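Local coordinates for protein ribulose-bisphosphate carboxylase (Alicyclobacillus acidocaldarius subsp. acidocaldarius, PDB 4NAS) that belongs to the ribulose-bisphosphate carboxylase large-chain family, pairing an N-terminal alpha/beta domain with a TIM-barrel domain that carries a metal site, at residues A12-L26 / D71-V84. Sequence-based numbering, arbitrary orientation.
Sequences AVVATYRLRDRKDKL and DGDVVAEIDIAYPV
Leu19 and Ile78 meet on the helix-covered face of two long antiparallel strands, 12-22 and 73-83, whose backbones are joined by paired N-H...O=C bonds from Val13–Tyr82 to Asp21–Val74. Packing is tight here: Leu19 CD2 lies 3.5 Å from Ile78 CD1. The CG of Leu19 is wedged between its own backbone N and carbonyl carbon (chi1 54°), a torsion that leaves CD2 within reach of Ile78 CD1. Leu26, just past the turn, folds back over the same face; its CD1 reaches both Val74 CG1 and Ala76 CB at 3.8 Å, and its CD2 meets Ile78 CD1. Further along, Ile80 CG1 abuts the edge of the Tyr17 ring at CE2. Tyr17 and Tyr82 reach across from their own strands until their OH atoms lie 3.0 Å apart; Tyr17 OH hydrogen-bonds Val98 O of helix 91-99.

The other face is more polar and partly open to solvent. Thr16 OG1 donates to Asp79 OD1 over 2.7 Å, meeting it from above the carboxylate plane, while Arg64 bridges Asp79 and Glu77. Arg18, extended, lays one face of its guanidinium over Val75 CG1 and sends NH1 to Glu107. Near Arg22 and Asp71, both exposed, Arg20, Arg22, Asp71 and Asp73 form a salt-bridge network. Arg20 is stretched out, its CG anti to the backbone N (chi1 176°), and its NE makes a very short 2.5 Å bond to Asp73 OD2; its NH2 reaches Asp71 OD2 at 2.8 Å, in the guanidinium plane. Arg22 NH2 adds a longer bridge to Asp73 OD1, 3.3 Å, and Asp71 OD1 accepts from Asp73 N in an Asx turn.

Within the N-terminal domain's sheet, strand 12-22 lies between 73-83 and 108-114, strand 59-68 flanks 73-83, and helices 26-36 and 91-99 cover the Tyr17–Ile80–Tyr82 face.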
loop_
_atom_site.group_PDB
_atom_site.type_symbol
_atom_site.label_atom_id
_atom_site.label_comp_id
_atom_site.label_asym_id
_atom_site.label_seq_id
_atom_site.Cartn_x
_atom_site.Cartn_y
_atom_site.Cartn_z
ATOM N N ALA B 12 5.336 21.295 11.513
ATOM C CA ALA B 12 5.568 20.547 10.282
ATOM C C ALA B 12 5.968 19.100 10.534
ATOM O O ALA B 12 6.511 18.771 11.575
ATOM C CB ALA B 12 6.643 21.235 9.449
ATOM N N VAL B 13 5.683 18.235 9.577
ATOM C CA VAL B 13 6.194 16.870 9.594
ATOM C C VAL B 13 7.617 16.904 9.077
ATOM O O VAL B 13 7.855 17.410 7.983
ATOM C CB VAL B 13 5.364 15.966 8.653
ATOM C CG1 VAL B 13 6.033 14.595 8.474
ATOM C CG2 VAL B 13 3.953 15.824 9.179
ATOM N N VAL B 14 8.566 16.390 9.849
ATOM C CA VAL B 14 9.942 16.341 9.365
ATOM C C VAL B 14 10.301 14.902 8.999
ATOM O O VAL B 14 10.351 14.006 9.864
ATOM C CB VAL B 14 10.946 16.903 10.390
ATOM C CG1 VAL B 14 12.340 16.895 9.806
ATOM C CG2 VAL B 14 10.544 18.335 10.790
ATOM N N ALA B 15 10.529 14.691 7.711
ATOM C CA ALA B 15 10.912 13.388 7.195
ATOM C C ALA B 15 12.412 13.327 6.920
ATOM O O ALA B 15 12.997 14.274 6.403
ATOM C CB ALA B 15 10.132 13.079 5.928
ATOM N N THR B 16 13.017 12.201 7.284
ATOM C CA THR B 16 14.412 11.917 7.011
ATOM C C THR B 16 14.474 10.839 5.959
ATOM O O THR B 16 13.874 9.769 6.144
ATOM C CB THR B 16 15.115 11.378 8.262
ATOM O OG1 THR B 16 15.052 12.351 9.305
ATOM C CG2 THR B 16 16.581 11.045 7.966
ATOM N N TYR B 17 15.182 11.128 4.862
ATOM C CA TYR B 17 15.388 10.178 3.767
ATOM C C TYR B 17 16.845 9.756 3.700
ATOM O O TYR B 17 17.734 10.559 3.960
ATOM C CB TYR B 17 15.002 10.800 2.413
ATOM C CG TYR B 17 13.618 11.377 2.419
ATOM C CD1 TYR B 17 12.505 10.575 2.117
ATOM C CD2 TYR B 17 13.406 12.704 2.754
ATOM C CE1 TYR B 17 11.236 11.099 2.144
ATOM C CE2 TYR B 17 12.134 13.242 2.776
ATOM C CZ TYR B 17 11.058 12.445 2.473
ATOM O OH TYR B 17 9.791 12.976 2.488
ATOM N N ARG B 18 17.069 8.487 3.376
ATOM C CA ARG B 18 18.394 7.984 3.028
ATOM C C ARG B 18 18.403 7.804 1.517
ATOM O O ARG B 18 17.532 7.116 0.967
ATOM C CB ARG B 18 18.635 6.603 3.670
ATOM C CG ARG B 18 19.998 5.979 3.289
ATOM C CD ARG B 18 19.973 4.446 3.371
ATOM N NE ARG B 18 21.279 3.843 3.093
ATOM C CZ ARG B 18 21.704 3.456 1.889
ATOM N NH1 ARG B 18 20.938 3.611 0.817
ATOM N NH2 ARG B 18 22.904 2.914 1.753
ATOM N N LEU B 19 19.385 8.383 0.839
ATOM C CA LEU B 19 19.425 8.310 -0.624
ATOM C C LEU B 19 20.851 8.316 -1.161
ATOM O O LEU B 19 21.786 8.748 -0.471
ATOM C CB LEU B 19 18.630 9.462 -1.241
ATOM C CG LEU B 19 18.977 10.895 -0.801
ATOM C CD1 LEU B 19 20.113 11.498 -1.607
ATOM C CD2 LEU B 19 17.762 11.806 -0.864
ATOM N N ARG B 20 21.006 7.836 -2.394
ATOM C CA ARG B 20 22.294 7.865 -3.084
ATOM C C ARG B 20 22.243 8.890 -4.216
ATOM O O ARG B 20 21.263 8.951 -4.955
ATOM C CB ARG B 20 22.632 6.477 -3.634
ATOM C CG ARG B 20 23.906 6.421 -4.445
ATOM C CD ARG B 20 24.243 4.997 -4.844
ATOM N NE ARG B 20 25.472 4.943 -5.633
ATOM C CZ ARG B 20 26.414 4.008 -5.507
ATOM N NH1 ARG B 20 26.280 3.041 -4.610
ATOM N NH2 ARG B 20 27.501 4.050 -6.272
ATOM N N ASP B 21 23.287 9.702 -4.352
ATOM C CA ASP B 21 23.333 10.692 -5.422
ATOM C C ASP B 21 24.730 11.273 -5.511
ATOM O O ASP B 21 25.653 10.770 -4.870
ATOM C CB ASP B 21 22.321 11.810 -5.173
ATOM C CG ASP B 21 21.768 12.402 -6.461
ATOM O OD1 ASP B 21 22.533 12.555 -7.435
ATOM O OD2 ASP B 21 20.556 12.718 -6.496
ATOM N N ARG B 22 24.893 12.323 -6.311
ATOM C CA ARG B 22 26.174 13.015 -6.395
ATOM C C ARG B 22 26.191 14.198 -5.431
ATOM O O ARG B 22 25.161 14.842 -5.201
ATOM C CB ARG B 22 26.466 13.471 -7.824
ATOM C CG ARG B 22 26.473 12.337 -8.824
ATOM C CD ARG B 22 27.287 12.674 -10.066
ATOM N NE ARG B 22 28.715 12.822 -9.782
ATOM C CZ ARG B 22 29.536 11.809 -9.518
ATOM N NH1 ARG B 22 30.819 12.041 -9.276
ATOM N NH2 ARG B 22 29.073 10.564 -9.484
ATOM N N LYS B 23 27.363 14.473 -4.868
ATOM C CA LYS B 23 27.500 15.463 -3.804
ATOM C C LYS B 23 26.996 16.862 -4.160
ATOM O O LYS B 23 26.318 17.507 -3.354
ATOM C CB LYS B 23 28.953 15.547 -3.344
ATOM C CG LYS B 23 29.253 14.769 -2.079
ATOM C CD LYS B 23 30.666 15.080 -1.605
ATOM C CE LYS B 23 30.863 16.578 -1.421
ATOM N NZ LYS B 23 32.288 16.929 -1.159
ATOM N N ASP B 24 27.310 17.325 -5.367
ATOM C CA ASP B 24 27.011 18.705 -5.748
ATOM C C ASP B 24 25.567 18.912 -6.203
ATOM O O ASP B 24 25.181 20.019 -6.589
ATOM C CB ASP B 24 27.978 19.182 -6.830
ATOM C CG ASP B 24 27.994 18.267 -8.039
ATOM O OD1 ASP B 24 27.542 17.105 -7.923
ATOM O OD2 ASP B 24 28.471 18.713 -9.104
ATOM N N LYS B 25 24.773 17.849 -6.143
ATOM C CA LYS B 25 23.384 17.910 -6.560
ATOM C C LYS B 25 22.484 17.921 -5.340
ATOM O O LYS B 25 21.317 18.300 -5.426
ATOM C CB LYS B 25 23.036 16.704 -7.435
ATOM C CG LYS B 25 24.011 16.462 -8.575
ATOM N N LEU B 26 23.044 17.511 -4.203
ATOM C CA LEU B 26 22.271 17.314 -2.981
ATOM C C LEU B 26 21.491 18.560 -2.553
ATOM O O LEU B 26 20.305 18.481 -2.212
ATOM C CB LEU B 26 23.186 16.858 -1.846
ATOM C CG LEU B 26 23.587 15.387 -1.829
ATOM C CD1 LEU B 26 24.487 15.107 -0.641
ATOM C CD2 LEU B 26 22.358 14.484 -1.795
ATOM N N ASP B 71 33.185 5.659 -6.857
ATOM C CA ASP B 71 32.627 6.072 -8.144
ATOM C C ASP B 71 32.047 7.493 -8.106
ATOM O O ASP B 71 31.458 7.953 -9.081
ATOM C CB ASP B 71 31.613 5.052 -8.686
ATOM C CG ASP B 71 30.373 4.915 -7.817
ATOM O OD1 ASP B 71 30.120 5.783 -6.953
ATOM O OD2 ASP B 71 29.629 3.931 -8.023
ATOM N N GLY B 72 32.209 8.173 -6.973
ATOM C CA GLY B 72 31.823 9.570 -6.855
ATOM C C GLY B 72 30.439 9.773 -6.267
ATOM O O GLY B 72 30.051 10.901 -5.949
ATOM N N ASP B 73 29.689 8.685 -6.116
ATOM C CA ASP B 73 28.373 8.761 -5.497
ATOM C C ASP B 73 28.488 8.950 -3.996
ATOM O O ASP B 73 29.457 8.515 -3.363
ATOM C CB ASP B 73 27.563 7.491 -5.770
ATOM C CG ASP B 73 26.920 7.483 -7.140
ATOM O OD1 ASP B 73 27.146 8.426 -7.929
ATOM O OD2 ASP B 73 26.192 6.515 -7.431
ATOM N N VAL B 74 27.472 9.583 -3.422
ATOM C CA VAL B 74 27.402 9.762 -1.989
ATOM C C VAL B 74 26.148 9.052 -1.449
ATOM O O VAL B 74 25.145 8.911 -2.157
ATOM C CB VAL B 74 27.381 11.273 -1.647
ATOM C CG1 VAL B 74 26.025 11.893 -1.951
ATOM C CG2 VAL B 74 27.726 11.494 -0.220
ATOM N N VAL B 75 26.211 8.561 -0.221
ATOM C CA VAL B 75 24.978 8.199 0.469
ATOM C C VAL B 75 24.755 9.271 1.512
ATOM O O VAL B 75 25.657 9.607 2.276
ATOM C CB VAL B 75 25.014 6.806 1.105
ATOM C CG1 VAL B 75 23.788 6.595 1.995
ATOM C CG2 VAL B 75 25.055 5.747 0.023
ATOM N N ALA B 76 23.561 9.841 1.512
ATOM C CA ALA B 76 23.274 10.950 2.395
ATOM C C ALA B 76 21.904 10.832 3.031
ATOM O O ALA B 76 21.029 10.091 2.550
ATOM C CB ALA B 76 23.398 12.270 1.640
ATOM N N GLU B 77 21.736 11.552 4.134
ATOM C CA GLU B 77 20.427 11.752 4.725
ATOM C C GLU B 77 20.023 13.196 4.497
ATOM O O GLU B 77 20.847 14.109 4.581
ATOM C CB GLU B 77 20.440 11.452 6.221
ATOM C CG GLU B 77 20.390 9.962 6.531
ATOM C CD GLU B 77 20.288 9.680 8.009
ATOM O OE1 GLU B 77 20.223 10.647 8.797
ATOM O OE2 GLU B 77 20.276 8.487 8.381
ATOM N N ILE B 78 18.754 13.397 4.180
ATOM C CA ILE B 78 18.223 14.733 4.008
ATOM C C ILE B 78 16.997 14.795 4.888
ATOM O O ILE B 78 16.247 13.821 4.942
ATOM C CB ILE B 78 17.826 14.957 2.554
ATOM C CG1 ILE B 78 19.076 15.002 1.679
ATOM C CG2 ILE B 78 17.029 16.233 2.403
ATOM C CD1 ILE B 78 18.775 14.997 0.212
ATOM N N ASP B 79 16.816 15.906 5.604
ATOM C CA ASP B 79 15.601 16.128 6.391
ATOM C C ASP B 79 14.775 17.221 5.712
ATOM O O ASP B 79 15.305 18.296 5.425
ATOM C CB ASP B 79 15.938 16.594 7.821
ATOM C CG ASP B 79 16.749 15.574 8.622
ATOM O OD1 ASP B 79 16.638 14.357 8.385
ATOM O OD2 ASP B 79 17.495 16.013 9.525
ATOM N N ILE B 80 13.495 16.954 5.448
ATOM C CA ILE B 80 12.601 17.954 4.844
ATOM C C ILE B 80 11.402 18.231 5.771
ATOM O O ILE B 80 10.792 17.289 6.300
ATOM C CB ILE B 80 12.068 17.494 3.463
ATOM C CG1 ILE B 80 13.214 17.157 2.500
ATOM C CG2 ILE B 80 11.154 18.550 2.849
ATOM C CD1 ILE B 80 14.149 18.341 2.201
ATOM N N ALA B 81 11.085 19.509 5.991
ATOM C CA ALA B 81 9.917 19.893 6.791
ATOM C C ALA B 81 8.715 20.246 5.905
ATOM O O ALA B 81 8.803 21.140 5.061
ATOM C CB ALA B 81 10.256 21.054 7.708
ATOM N N TYR B 82 7.609 19.531 6.102
ATOM C CA TYR B 82 6.358 19.748 5.363
ATOM C C TYR B 82 5.302 20.339 6.285
ATOM O O TYR B 82 4.826 19.659 7.198
ATOM C CB TYR B 82 5.805 18.422 4.816
ATOM C CG TYR B 82 6.742 17.707 3.875
ATOM C CD1 TYR B 82 7.730 16.854 4.373
ATOM C CD2 TYR B 82 6.649 17.871 2.497
ATOM C CE1 TYR B 82 8.591 16.202 3.533
ATOM C CE2 TYR B 82 7.516 17.191 1.642
ATOM C CZ TYR B 82 8.486 16.361 2.178
ATOM O OH TYR B 82 9.370 15.679 1.383
ATOM N N PRO B 83 4.919 21.596 6.040
ATOM C CA PRO B 83 3.974 22.301 6.916
ATOM C C PRO B 83 2.700 21.492 7.059
ATOM O O PRO B 83 2.199 20.978 6.062
ATOM C CB PRO B 83 3.682 23.596 6.141
ATOM C CG PRO B 83 4.898 23.821 5.311
ATOM C CD PRO B 83 5.392 22.437 4.925
ATOM N N VAL B 84 2.185 21.371 8.276
ATOM C CA VAL B 84 1.033 20.503 8.530
ATOM C C VAL B 84 -0.243 21.054 7.889
ATOM O O VAL B 84 -1.199 20.319 7.629
ATOM C CB VAL B 84 0.840 20.316 10.056
ATOM C CG1 VAL B 84 -0.470 19.587 10.387
ATOM C CG2 VAL B 84 2.022 19.565 10.614
#